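Local structure of putative sugar kinase PH1459 (Pyrococcus horikoshii, 3IH0) at residues 11-16 and 90-95; 174-179 and 196-201; 223-228 and 263-268; 235-240 and 278-283. The protein binds ATP and, as a member of the PfkB family of carbohydrate kinases, probably phosphorylates a sugar, possibly fructose. All coordinates share one frame; numbering follows the deposited sequence.

Interaction 1: residues 11-16 and 90-95; sequences LIDLIS and VFVQLK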
# COMPACT_ATOMS: atom_id res chain seq x y z
N LEU A 11 5.60 4.81 -8.97
CA LEU A 11 5.05 4.43 -7.68
C LEU A 11 5.78 5.01 -6.48
O LEU A 11 6.77 5.74 -6.62
CB LEU A 11 5.06 2.90 -7.59
CG LEU A 11 6.38 2.24 -8.02
CD1 LEU A 11 7.47 2.50 -6.97
CD2 LEU A 11 6.19 0.73 -8.18
N ILE A 12 5.27 4.67 -5.31
CA ILE A 12 5.86 5.11 -4.05
C ILE A 12 6.72 3.97 -3.51
O ILE A 12 6.23 2.86 -3.32
CB ILE A 12 4.78 5.41 -2.98
CG1 ILE A 12 3.88 6.56 -3.44
CG2 ILE A 12 5.46 5.70 -1.63
CD1 ILE A 12 4.61 7.89 -3.60
N ASP A 13 8.00 4.25 -3.27
CA ASP A 13 8.91 3.26 -2.70
C ASP A 13 8.89 3.52 -1.19
O ASP A 13 9.16 4.63 -0.74
CB ASP A 13 10.36 3.45 -3.20
CG ASP A 13 10.68 2.66 -4.50
OD1 ASP A 13 9.90 1.81 -4.94
OD2 ASP A 13 11.76 2.90 -5.08
N LEU A 14 8.54 2.51 -0.42
CA LEU A 14 8.55 2.65 1.03
C LEU A 14 9.76 1.83 1.45
O LEU A 14 9.71 0.60 1.53
CB LEU A 14 7.24 2.13 1.61
CG LEU A 14 6.11 3.10 1.20
CD1 LEU A 14 4.80 2.38 1.17
CD2 LEU A 14 6.09 4.30 2.12
N ILE A 15 10.85 2.55 1.69
CA ILE A 15 12.14 1.95 2.03
C ILE A 15 12.39 1.66 3.50
O ILE A 15 12.39 2.57 4.32
CB ILE A 15 13.27 2.84 1.50
CG1 ILE A 15 13.10 2.98 -0.02
CG2 ILE A 15 14.63 2.24 1.84
CD1 ILE A 15 14.15 3.84 -0.69
N SER A 16 12.61 0.39 3.82
CA SER A 16 12.87 -0.03 5.20
C SER A 16 14.03 0.77 5.79
O SER A 16 15.10 0.88 5.19
CB SER A 16 13.22 -1.53 5.25
OG SER A 16 12.19 -2.32 4.70
N VAL A 90 5.30 0.03 -3.16
CA VAL A 90 6.13 -1.14 -2.97
C VAL A 90 6.94 -0.94 -1.70
O VAL A 90 7.54 0.13 -1.47
CB VAL A 90 7.09 -1.38 -4.18
CG1 VAL A 90 7.88 -0.13 -4.48
CG2 VAL A 90 8.04 -2.55 -3.88
N PHE A 91 6.90 -1.94 -0.84
CA PHE A 91 7.63 -1.91 0.42
C PHE A 91 8.94 -2.58 0.08
O PHE A 91 8.96 -3.69 -0.44
CB PHE A 91 6.83 -2.66 1.48
CG PHE A 91 5.60 -1.92 1.92
CD1 PHE A 91 5.67 -0.95 2.92
CD2 PHE A 91 4.38 -2.16 1.30
CE1 PHE A 91 4.54 -0.23 3.29
CE2 PHE A 91 3.25 -1.43 1.65
CZ PHE A 91 3.32 -0.47 2.66
N VAL A 92 10.03 -1.88 0.37
CA VAL A 92 11.36 -2.34 0.03
C VAL A 92 12.39 -2.54 1.14
O VAL A 92 12.50 -1.74 2.07
CB VAL A 92 11.99 -1.37 -1.00
CG1 VAL A 92 13.34 -1.92 -1.48
CG2 VAL A 92 11.03 -1.14 -2.17
N GLN A 93 13.15 -3.63 1.03
CA GLN A 93 14.26 -3.91 1.93
C GLN A 93 15.50 -4.03 1.03
O GLN A 93 15.67 -5.03 0.31
CB GLN A 93 14.07 -5.21 2.71
CG GLN A 93 15.29 -5.55 3.57
CD GLN A 93 15.71 -4.40 4.49
OE1 GLN A 93 16.45 -3.50 4.09
NE2 GLN A 93 15.22 -4.44 5.72
N LEU A 94 16.34 -3.01 1.05
CA LEU A 94 17.55 -2.97 0.23
C LEU A 94 18.73 -3.59 0.95
O LEU A 94 19.67 -4.07 0.33
CB LEU A 94 17.90 -1.53 -0.14
CG LEU A 94 16.88 -0.73 -0.96
CD1 LEU A 94 17.31 0.72 -1.02
CD2 LEU A 94 16.76 -1.32 -2.36
N LYS A 95 18.67 -3.58 2.28
CA LYS A 95 19.75 -4.10 3.11
C LYS A 95 19.84 -5.62 3.21
O LYS A 95 18.89 -6.34 2.89
CB LYS A 95 19.63 -3.48 4.51
CG LYS A 95 19.64 -1.96 4.51
CD LYS A 95 19.22 -1.40 5.85
CE LYS A 95 19.43 0.09 5.90
NZ LYS A 95 18.62 0.78 4.86
O HOH W 1 16.27 -0.92 3.16
O HOH W 2 17.45 3.19 4.90
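A parallel pair at the centre of the small four-stranded mixed sheet brings Ile12, Leu14 and Ser16 against Val90 and Val92. The register follows from four backbone bonds of 2.8 to 3.0 Å: Val90 N to Ile12 O, Leu14 N to Val90 O, Val92 N to Leu14 O and Ser16 N to Val92 O. Val92 O is gripped a second time, by Ser16 OG at 2.7 Å, the hydroxyl approaching 44° out of the carbonyl plane. Ser16 OG can do this because it stands beside its own backbone N (chi1 -58°), so both donors face one oxygen. On the sheet face of Leu14 and Phe91, Leu14 CD1 lies over the ring, 3.8 Å from the Phe91 centroid and shifted toward the rim. In PfkB kinases such as ribokinase a sheet of this kind forms the lid and the dimer clasp; consistent with that, Leu14 and Phe91 pack on Phe91 and Leu14 of the second subunit, whose Phe61 also meets the Phe91 ring edge-to-face. Beyond the last bridge, Gln93 NE2 donates to the carbonyls of Glu18 and Gly20, while Gln93 OE1 accepts from Lys95 N (2.9 Å) and from a water that also donates to Ser16 O. Replacing Gln93 with an alanine would probably strip those two carbonyls of a donor and leave Lys95 N and the water without this acceptor. Lys95 NZ donates to a second water at 2.7 Å, whose bond on to Ser16 O is weak.

Interaction 2: residues 174-179 and 196-201; sequences EMIKVL and VLYLEN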
# COMPACT_ATOMS: atom_id res chain seq x y z
N GLU A 174 4.15 -17.38 -19.81
CA GLU A 174 3.66 -16.19 -20.49
C GLU A 174 4.74 -15.11 -20.39
O GLU A 174 4.93 -14.31 -21.31
CB GLU A 174 2.36 -15.71 -19.82
CG GLU A 174 1.70 -14.51 -20.50
CD GLU A 174 1.33 -14.78 -21.95
OE1 GLU A 174 1.00 -15.94 -22.28
OE2 GLU A 174 1.35 -13.82 -22.76
N MSE A 175 5.47 -15.11 -19.28
CA MSE A 175 6.55 -14.15 -19.07
C MSE A 175 7.58 -14.22 -20.20
O MSE A 175 7.93 -13.21 -20.81
CB MSE A 175 7.25 -14.42 -17.73
CG MSE A 175 8.46 -13.53 -17.47
SE MSE A 175 9.44 -14.05 -15.87
CE MSE A 175 10.88 -15.04 -16.71
N ILE A 176 8.08 -15.43 -20.47
CA ILE A 176 9.07 -15.65 -21.52
C ILE A 176 8.56 -15.17 -22.87
O ILE A 176 9.31 -14.61 -23.67
CB ILE A 176 9.44 -17.14 -21.63
CG1 ILE A 176 10.05 -17.62 -20.31
CG2 ILE A 176 10.41 -17.36 -22.77
CD1 ILE A 176 11.27 -16.84 -19.87
N LYS A 177 7.28 -15.38 -23.13
CA LYS A 177 6.71 -14.94 -24.39
C LYS A 177 6.77 -13.43 -24.52
O LYS A 177 7.25 -12.91 -25.53
CB LYS A 177 5.26 -15.41 -24.52
CG LYS A 177 5.07 -16.90 -24.75
CD LYS A 177 3.61 -17.19 -25.09
CE LYS A 177 3.39 -18.65 -25.45
NZ LYS A 177 2.00 -18.86 -25.96
N VAL A 178 6.29 -12.72 -23.51
CA VAL A 178 6.27 -11.27 -23.58
C VAL A 178 7.66 -10.65 -23.62
O VAL A 178 7.87 -9.65 -24.30
CB VAL A 178 5.48 -10.66 -22.40
CG1 VAL A 178 4.07 -11.23 -22.39
CG2 VAL A 178 6.18 -10.94 -21.09
N LEU A 179 8.60 -11.24 -22.89
CA LEU A 179 9.95 -10.70 -22.88
C LEU A 179 10.58 -10.92 -24.26
O LEU A 179 11.30 -10.06 -24.76
CB LEU A 179 10.79 -11.37 -21.80
CG LEU A 179 10.43 -11.07 -20.34
CD1 LEU A 179 11.21 -11.99 -19.42
CD2 LEU A 179 10.74 -9.63 -20.02
N VAL A 196 20.82 -12.11 -18.89
CA VAL A 196 21.17 -12.68 -20.19
C VAL A 196 21.27 -14.20 -20.07
O VAL A 196 20.73 -14.92 -20.90
CB VAL A 196 22.52 -12.13 -20.69
CG1 VAL A 196 22.95 -12.89 -21.94
CG2 VAL A 196 22.39 -10.65 -21.02
N LEU A 197 21.95 -14.66 -19.02
CA LEU A 197 22.14 -16.08 -18.76
C LEU A 197 20.85 -16.76 -18.37
O LEU A 197 20.76 -17.99 -18.40
CB LEU A 197 23.18 -16.31 -17.66
CG LEU A 197 23.34 -17.77 -17.21
CD1 LEU A 197 23.94 -18.60 -18.34
CD2 LEU A 197 24.22 -17.84 -15.97
N TYR A 198 19.84 -15.98 -17.99
CA TYR A 198 18.57 -16.56 -17.60
C TYR A 198 17.68 -16.76 -18.83
O TYR A 198 17.07 -17.82 -19.01
CB TYR A 198 17.85 -15.68 -16.59
CG TYR A 198 16.51 -16.24 -16.20
CD1 TYR A 198 16.40 -17.21 -15.21
CD2 TYR A 198 15.36 -15.85 -16.88
CE1 TYR A 198 15.17 -17.78 -14.90
CE2 TYR A 198 14.12 -16.41 -16.58
CZ TYR A 198 14.03 -17.37 -15.59
OH TYR A 198 12.81 -17.92 -15.29
N LEU A 199 17.60 -15.73 -19.68
CA LEU A 199 16.78 -15.79 -20.89
C LEU A 199 17.36 -16.69 -21.98
O LEU A 199 16.70 -17.63 -22.41
CB LEU A 199 16.57 -14.38 -21.46
CG LEU A 199 15.75 -13.48 -20.54
CD1 LEU A 199 15.48 -12.14 -21.24
CD2 LEU A 199 14.44 -14.17 -20.17
N GLU A 200 18.58 -16.39 -22.43
CA GLU A 200 19.21 -17.21 -23.46
C GLU A 200 19.22 -18.69 -23.06
O GLU A 200 19.42 -19.57 -23.90
CB GLU A 200 20.64 -16.72 -23.73
CG GLU A 200 20.74 -15.23 -24.08
CD GLU A 200 21.96 -14.90 -24.94
OE1 GLU A 200 23.08 -15.30 -24.57
OE2 GLU A 200 21.79 -14.22 -25.98
N ASN A 201 18.99 -18.94 -21.78
CA ASN A 201 18.93 -20.29 -21.24
C ASN A 201 17.53 -20.88 -21.40
O ASN A 201 17.27 -22.01 -20.98
CB ASN A 201 19.32 -20.29 -19.76
CG ASN A 201 20.76 -20.71 -19.54
OD1 ASN A 201 21.68 -20.12 -20.10
ND2 ASN A 201 20.95 -21.72 -18.70
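Met175, Ile176 and Leu179 on helix 172-185 meet Tyr198 and Leu199 on helix 193-199, two helices of the alpha/beta core. Strand 188-192 lies between them in sequence, and helix 172-185 itself makes the crossover between the adjacent parallel strands 156-160 and 188-192. The closest pair of CA atoms, Ile176 CA and Leu199 CA, is 7.7 Å apart, and only about 160 Å² is buried, so the contact is made by side-chain ends and is apolar.

The aromatic part belongs to Tyr198. Met175, built as selenomethionine, comes from the opposite direction and puts its terminal methyl against the ring obliquely, CE lying 3.5 Å from Tyr198 CE2 and 3.7 Å from Tyr198 OH. Its chain runs out straight from the helix (chi1 176°, chi2 -173°) and turns only at the last torsion, about the CG-SE bond, which carries the methyl to the phenol end of the ring instead of its root. Ile176 CD1 adds a looser oblique touch at 4.4 Å from Tyr198 CE2. Trp168, from a loop, also touches Met175 and Val178.

The aliphatic part converges on one branch of Leu199. Ile176 and Leu199 run antiparallel alongside one another, whereas Leu179 lies roughly perpendicular to Leu199, and Leu179 also leans on Ser132. The evidence for convergence is that a single methyl, Leu199 CD2, takes both partners: Ile176 CD1 at 4.2 Å and Leu179 CD1 at 4.0 Å.

Interaction 3: residues 223-228 and 263-268; sequences LIKNET and LDLLKL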
# COMPACT_ATOMS: atom_id res chain seq x y z
N LEU A 223 29.09 -2.90 -24.19
CA LEU A 223 28.21 -2.40 -25.24
C LEU A 223 28.43 -3.21 -26.52
O LEU A 223 29.54 -3.26 -27.06
CB LEU A 223 28.49 -0.92 -25.52
CG LEU A 223 28.26 0.02 -24.34
CD1 LEU A 223 28.55 1.46 -24.76
CD2 LEU A 223 26.81 -0.11 -23.85
N ILE A 224 27.37 -3.85 -27.01
CA ILE A 224 27.45 -4.67 -28.22
C ILE A 224 26.60 -4.16 -29.36
O ILE A 224 25.39 -3.96 -29.21
CB ILE A 224 26.99 -6.12 -27.94
CG1 ILE A 224 27.92 -6.76 -26.90
CG2 ILE A 224 27.00 -6.91 -29.23
CD1 ILE A 224 27.56 -8.21 -26.58
N LYS A 225 27.23 -3.95 -30.52
CA LYS A 225 26.50 -3.50 -31.70
C LYS A 225 27.04 -4.29 -32.91
O LYS A 225 28.19 -4.15 -33.30
CB LYS A 225 26.65 -1.98 -31.88
CG LYS A 225 27.76 -1.48 -32.75
CD LYS A 225 27.57 -0.02 -33.06
CE LYS A 225 28.55 0.44 -34.11
NZ LYS A 225 28.52 1.91 -34.33
N ASN A 226 26.19 -5.15 -33.46
CA ASN A 226 26.50 -5.99 -34.60
C ASN A 226 27.88 -6.67 -34.50
O ASN A 226 28.81 -6.32 -35.23
CB ASN A 226 26.48 -5.19 -35.90
CG ASN A 226 25.12 -4.60 -36.19
OD1 ASN A 226 24.09 -5.23 -35.94
ND2 ASN A 226 25.10 -3.37 -36.70
N GLU A 227 28.01 -7.64 -33.60
CA GLU A 227 29.27 -8.38 -33.45
C GLU A 227 30.44 -7.55 -32.90
O GLU A 227 31.47 -8.13 -32.53
CB GLU A 227 29.69 -9.00 -34.75
N THR A 228 30.31 -6.22 -32.83
CA THR A 228 31.36 -5.38 -32.26
C THR A 228 31.20 -5.30 -30.77
O THR A 228 30.33 -4.59 -30.29
CB THR A 228 31.27 -3.96 -32.83
OG1 THR A 228 31.63 -3.95 -34.23
CG2 THR A 228 32.22 -3.01 -32.10
N LEU A 263 27.07 5.98 -33.92
CA LEU A 263 26.94 5.16 -32.73
C LEU A 263 28.34 4.78 -32.25
O LEU A 263 28.68 3.60 -32.16
CB LEU A 263 26.12 3.92 -33.05
CG LEU A 263 25.20 3.40 -31.96
CD1 LEU A 263 24.27 4.50 -31.48
CD2 LEU A 263 24.40 2.22 -32.51
N ASP A 264 29.15 5.79 -31.95
CA ASP A 264 30.51 5.57 -31.48
C ASP A 264 30.44 4.92 -30.10
O ASP A 264 30.20 5.59 -29.10
CB ASP A 264 31.26 6.90 -31.38
CG ASP A 264 32.73 6.72 -31.07
OD1 ASP A 264 33.05 5.94 -30.14
OD2 ASP A 264 33.57 7.37 -31.74
N LEU A 265 30.66 3.60 -30.05
CA LEU A 265 30.59 2.88 -28.78
C LEU A 265 31.62 3.35 -27.77
O LEU A 265 31.48 3.11 -26.57
CB LEU A 265 30.75 1.37 -29.02
CG LEU A 265 29.65 0.69 -29.84
CD1 LEU A 265 29.79 -0.82 -29.70
CD2 LEU A 265 28.27 1.14 -29.36
N LEU A 266 32.65 4.04 -28.24
CA LEU A 266 33.67 4.54 -27.34
C LEU A 266 33.19 5.80 -26.63
O LEU A 266 33.27 5.91 -25.41
CB LEU A 266 34.97 4.80 -28.11
CG LEU A 266 35.68 3.55 -28.66
CD1 LEU A 266 36.98 3.97 -29.33
CD2 LEU A 266 35.97 2.54 -27.54
N LYS A 267 32.67 6.76 -27.39
CA LYS A 267 32.18 8.00 -26.82
C LYS A 267 30.91 7.72 -26.01
O LYS A 267 30.51 8.52 -25.17
CB LYS A 267 31.85 8.98 -27.92
CG LYS A 267 32.96 9.13 -28.95
CD LYS A 267 32.53 10.03 -30.10
CE LYS A 267 33.72 10.36 -30.99
NZ LYS A 267 34.74 11.13 -30.21
N LEU A 268 30.29 6.57 -26.27
CA LEU A 268 29.07 6.21 -25.57
C LEU A 268 29.41 5.55 -24.27
O LEU A 268 28.83 5.86 -23.23
CB LEU A 268 28.22 5.26 -26.42
CG LEU A 268 26.79 4.99 -25.94
CD1 LEU A 268 26.05 6.32 -25.81
CD2 LEU A 268 26.06 4.06 -26.90
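The peptide carbonyl of Leu263 is met from above its plane, where Lys225 NZ donates to Leu263 O at 2.8 Å from a position 45° out of that plane, not on a lone pair. The carboxylate of Asp264, next in the chain, is likewise approached over its plane: Lys267 N reaches Asp264 OD1 at 2.9 Å from 57° out of it. That bond, joined by a weak one from Leu266 N, makes Asp264 the N-cap of helix 265-279 and would help settle the partial positive charge of the helix start.

Lys225 gets across by stretching. From CG outward the chain is fully stretched, while chi1 of 92° is displaced from a staggered value. On the way its methylenes run obliquely over Leu265, with Lys225 CG 3.7 Å from Leu265 CD1. The same methyl, Leu265 CD1, lies 3.6 Å from Leu223 O and 4.1 Å from Thr228 CG2, so one methyl touches three residues of the strand and its turn. Deeper in, Leu223 CD1 meets Leu268 CG at 4.1 Å, the two side chains roughly perpendicular. Leu253 of helix 245-259 touches both, and Leu211 of the adjacent strand touches Leu265 and Leu268.

The turn beside the contact is a type I' beta turn, closed by Thr228 N to Lys225 O (3.0 Å) and Lys225 N to Thr228 O (3.2 Å). It joins strands 220-225 and 228-233 into the hairpin that ends the large mixed sheet, here covered by the start of helix 265-279, an arrangement belonging to the layered alpha/beta ribokinase fold.

Interaction 4: residues 235-240 and 278-283; sequences YNVNPL and LSTQKR. With ANP (phosphoaminophosphonic acid-adenylate ester), chain C.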
# COMPACT_ATOMS: atom_id res chain seq x y z
N TYR A 235 34.69 3.11 -13.76
CA TYR A 235 35.60 4.09 -13.17
C TYR A 235 35.63 3.77 -11.68
O TYR A 235 34.65 3.27 -11.13
CB TYR A 235 35.07 5.51 -13.38
CG TYR A 235 35.25 6.05 -14.79
CD1 TYR A 235 34.39 7.02 -15.31
CD2 TYR A 235 36.28 5.59 -15.61
CE1 TYR A 235 34.55 7.51 -16.60
CE2 TYR A 235 36.46 6.07 -16.90
CZ TYR A 235 35.59 7.03 -17.39
OH TYR A 235 35.75 7.50 -18.68
N ASN A 236 36.75 4.05 -11.03
CA ASN A 236 36.86 3.76 -9.61
C ASN A 236 36.20 4.81 -8.72
O ASN A 236 36.49 6.00 -8.81
CB ASN A 236 38.33 3.58 -9.22
CG ASN A 236 39.17 4.82 -9.50
OD1 ASN A 236 39.17 5.34 -10.62
ND2 ASN A 236 39.89 5.29 -8.49
N VAL A 237 35.31 4.36 -7.84
CA VAL A 237 34.63 5.25 -6.92
C VAL A 237 34.23 4.50 -5.65
O VAL A 237 34.11 3.27 -5.66
CB VAL A 237 33.34 5.84 -7.54
CG1 VAL A 237 33.67 6.61 -8.80
CG2 VAL A 237 32.36 4.72 -7.84
N ASN A 238 34.05 5.24 -4.57
CA ASN A 238 33.61 4.66 -3.31
C ASN A 238 32.14 5.06 -3.24
O ASN A 238 31.80 6.19 -2.92
CB ASN A 238 34.40 5.24 -2.13
CG ASN A 238 35.85 4.78 -2.12
OD1 ASN A 238 36.13 3.59 -2.27
ND2 ASN A 238 36.77 5.72 -1.93
N PRO A 239 31.26 4.12 -3.58
CA PRO A 239 29.81 4.32 -3.60
C PRO A 239 29.11 4.66 -2.29
O PRO A 239 29.37 4.06 -1.25
CB PRO A 239 29.29 3.01 -4.19
CG PRO A 239 30.31 2.01 -3.74
CD PRO A 239 31.60 2.74 -3.98
N LEU A 240 28.22 5.64 -2.36
CA LEU A 240 27.44 6.04 -1.20
C LEU A 240 26.13 5.27 -1.25
O LEU A 240 25.59 4.88 -0.22
CB LEU A 240 27.13 7.54 -1.26
CG LEU A 240 26.12 8.01 -0.20
CD1 LEU A 240 26.67 7.70 1.18
CD2 LEU A 240 25.85 9.50 -0.36
N LEU A 278 29.22 8.42 -11.20
CA LEU A 278 28.90 9.59 -10.40
C LEU A 278 27.57 9.42 -9.67
O LEU A 278 27.37 9.99 -8.59
CB LEU A 278 28.87 10.84 -11.28
CG LEU A 278 30.24 11.30 -11.79
CD1 LEU A 278 30.07 12.45 -12.76
CD2 LEU A 278 31.11 11.72 -10.61
N SER A 279 26.67 8.63 -10.23
CA SER A 279 25.37 8.44 -9.61
C SER A 279 25.52 7.77 -8.25
O SER A 279 24.72 8.00 -7.35
CB SER A 279 24.46 7.60 -10.51
OG SER A 279 24.82 6.23 -10.53
N THR A 280 26.57 6.97 -8.10
CA THR A 280 26.80 6.26 -6.85
C THR A 280 27.12 7.23 -5.71
O THR A 280 27.16 6.83 -4.55
CB THR A 280 27.94 5.24 -6.99
OG1 THR A 280 29.16 5.92 -7.28
CG2 THR A 280 27.64 4.25 -8.10
N GLN A 281 27.34 8.50 -6.04
CA GLN A 281 27.64 9.51 -5.03
C GLN A 281 26.38 10.20 -4.48
O GLN A 281 26.47 11.06 -3.60
CB GLN A 281 28.59 10.57 -5.59
CG GLN A 281 29.95 10.05 -6.09
CD GLN A 281 30.67 9.21 -5.05
OE1 GLN A 281 30.44 8.00 -4.94
NE2 GLN A 281 31.54 9.84 -4.28
N LYS A 282 25.21 9.84 -5.00
CA LYS A 282 23.96 10.43 -4.52
C LYS A 282 23.07 9.32 -3.99
O LYS A 282 23.08 8.20 -4.51
CB LYS A 282 23.20 11.14 -5.65
CG LYS A 282 23.74 12.52 -6.05
CD LYS A 282 22.79 13.20 -7.05
CE LYS A 282 23.36 14.51 -7.59
NZ LYS A 282 22.51 15.09 -8.67
N ARG A 283 22.27 9.63 -2.98
CA ARG A 283 21.39 8.63 -2.39
C ARG A 283 20.04 8.54 -3.09
O ARG A 283 19.57 9.52 -3.68
CB ARG A 283 21.15 8.96 -0.91
CG ARG A 283 22.41 9.15 -0.06
CD ARG A 283 22.02 9.74 1.30
NE ARG A 283 23.15 9.97 2.20
CZ ARG A 283 23.79 9.02 2.88
NH1 ARG A 283 23.41 7.75 2.77
NH2 ARG A 283 24.79 9.34 3.69
PG ANP C . 19.39 -4.29 -11.39
O1G ANP C . 18.43 -3.34 -12.07
O2G ANP C . 19.02 -5.75 -11.52
O3G ANP C . 19.58 -3.93 -9.94
PB ANP C . 21.32 -3.05 -13.47
O1B ANP C . 22.19 -3.72 -14.50
O2B ANP C . 20.05 -2.42 -13.89
N3B ANP C . 20.94 -4.13 -12.14
PA ANP C . 23.55 -2.09 -11.78
O1A ANP C . 23.42 -1.30 -10.50
O2A ANP C . 23.91 -3.54 -11.68
O3A ANP C . 22.20 -1.93 -12.70
O5' ANP C . 24.59 -1.39 -12.79
C5' ANP C . 24.53 -0.00 -13.16
C4' ANP C . 25.90 0.44 -13.69
O4' ANP C . 26.35 1.42 -12.75
C3' ANP C . 27.03 -0.60 -13.71
O3' ANP C . 27.12 -1.35 -14.89
C2' ANP C . 28.24 0.22 -13.44
O2' ANP C . 28.83 0.72 -14.64
C1' ANP C . 27.75 1.33 -12.54
N9 ANP C . 28.08 0.92 -11.12
C8 ANP C . 27.34 0.20 -10.22
N7 ANP C . 28.00 0.05 -9.04
C5 ANP C . 29.17 0.68 -9.15
C6 ANP C . 30.38 0.94 -8.30
N6 ANP C . 30.44 0.47 -7.04
N1 ANP C . 31.43 1.68 -8.84
C2 ANP C . 31.41 2.19 -10.13
N3 ANP C . 30.34 1.99 -10.96
C4 ANP C . 29.23 1.26 -10.54
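Leu240 N donates to Thr280 O at 2.7 Å, with an angle of 157° at the hydrogen, and fastens two loops that together border the adenine pocket of the PfkB nucleotide site. One loop follows strand 228-233; the other follows helix 265-279. The bound AMP-PNP base lies along both. Val237 CG2 comes within 3.3 Å of ANP N1, Pro239 CG is 3.6 Å from ANP N6, and the backbone Tyr235 O is 3.6 Å from ANP C2. Thr280 takes part with its methyl, which sits over one ring face with Thr280 CG2 4.0 Å from ANP C5. Its torsion explains the division of labour: OG1 stands between the backbone N and carbonyl carbon (chi1 63°) and bonds to Ala277 O of the preceding helical turn, leaving the methyl on the base. Val237 CG2 rests against Thr280 OG1, and Pro239 CB packs on Thr280 CB at 3.8 Å. A glycine in place of Thr280 would probably open a gap beside Pro239, over the adenine face, and leave Ala277 O without this hydroxyl donor. Toward the surface, Leu240 and Arg283 cross: the leucine lies over one face of the guanidinium group, offset toward its rim, with Leu240 CD1 3.5 Å from Arg283 NH2, while Leu240 CD2 rests on Arg283 CG at 3.5 Å.

In the fold
From the N terminus, interaction 1 comes first, joining strand 11-16 to strand 88-93 across 73 intervening residues and forming the central pair of the small sheet. Interaction 2 opens only after that loop is closed and spans a short one, tying helix 172-185 to helix 193-199 of the large alpha/beta body. The last two cross: residues 223-228 and then 235-240 open, and their partners 263-268 and 278-283 follow in the same order; both contacts use helix 265-279, interaction 3 at its start and interaction 4 at its end. Their nearest atoms are about 7 Å apart. Interactions 1 and 3 lie on opposite sides of the chain's centre, their centres about 35 Å apart.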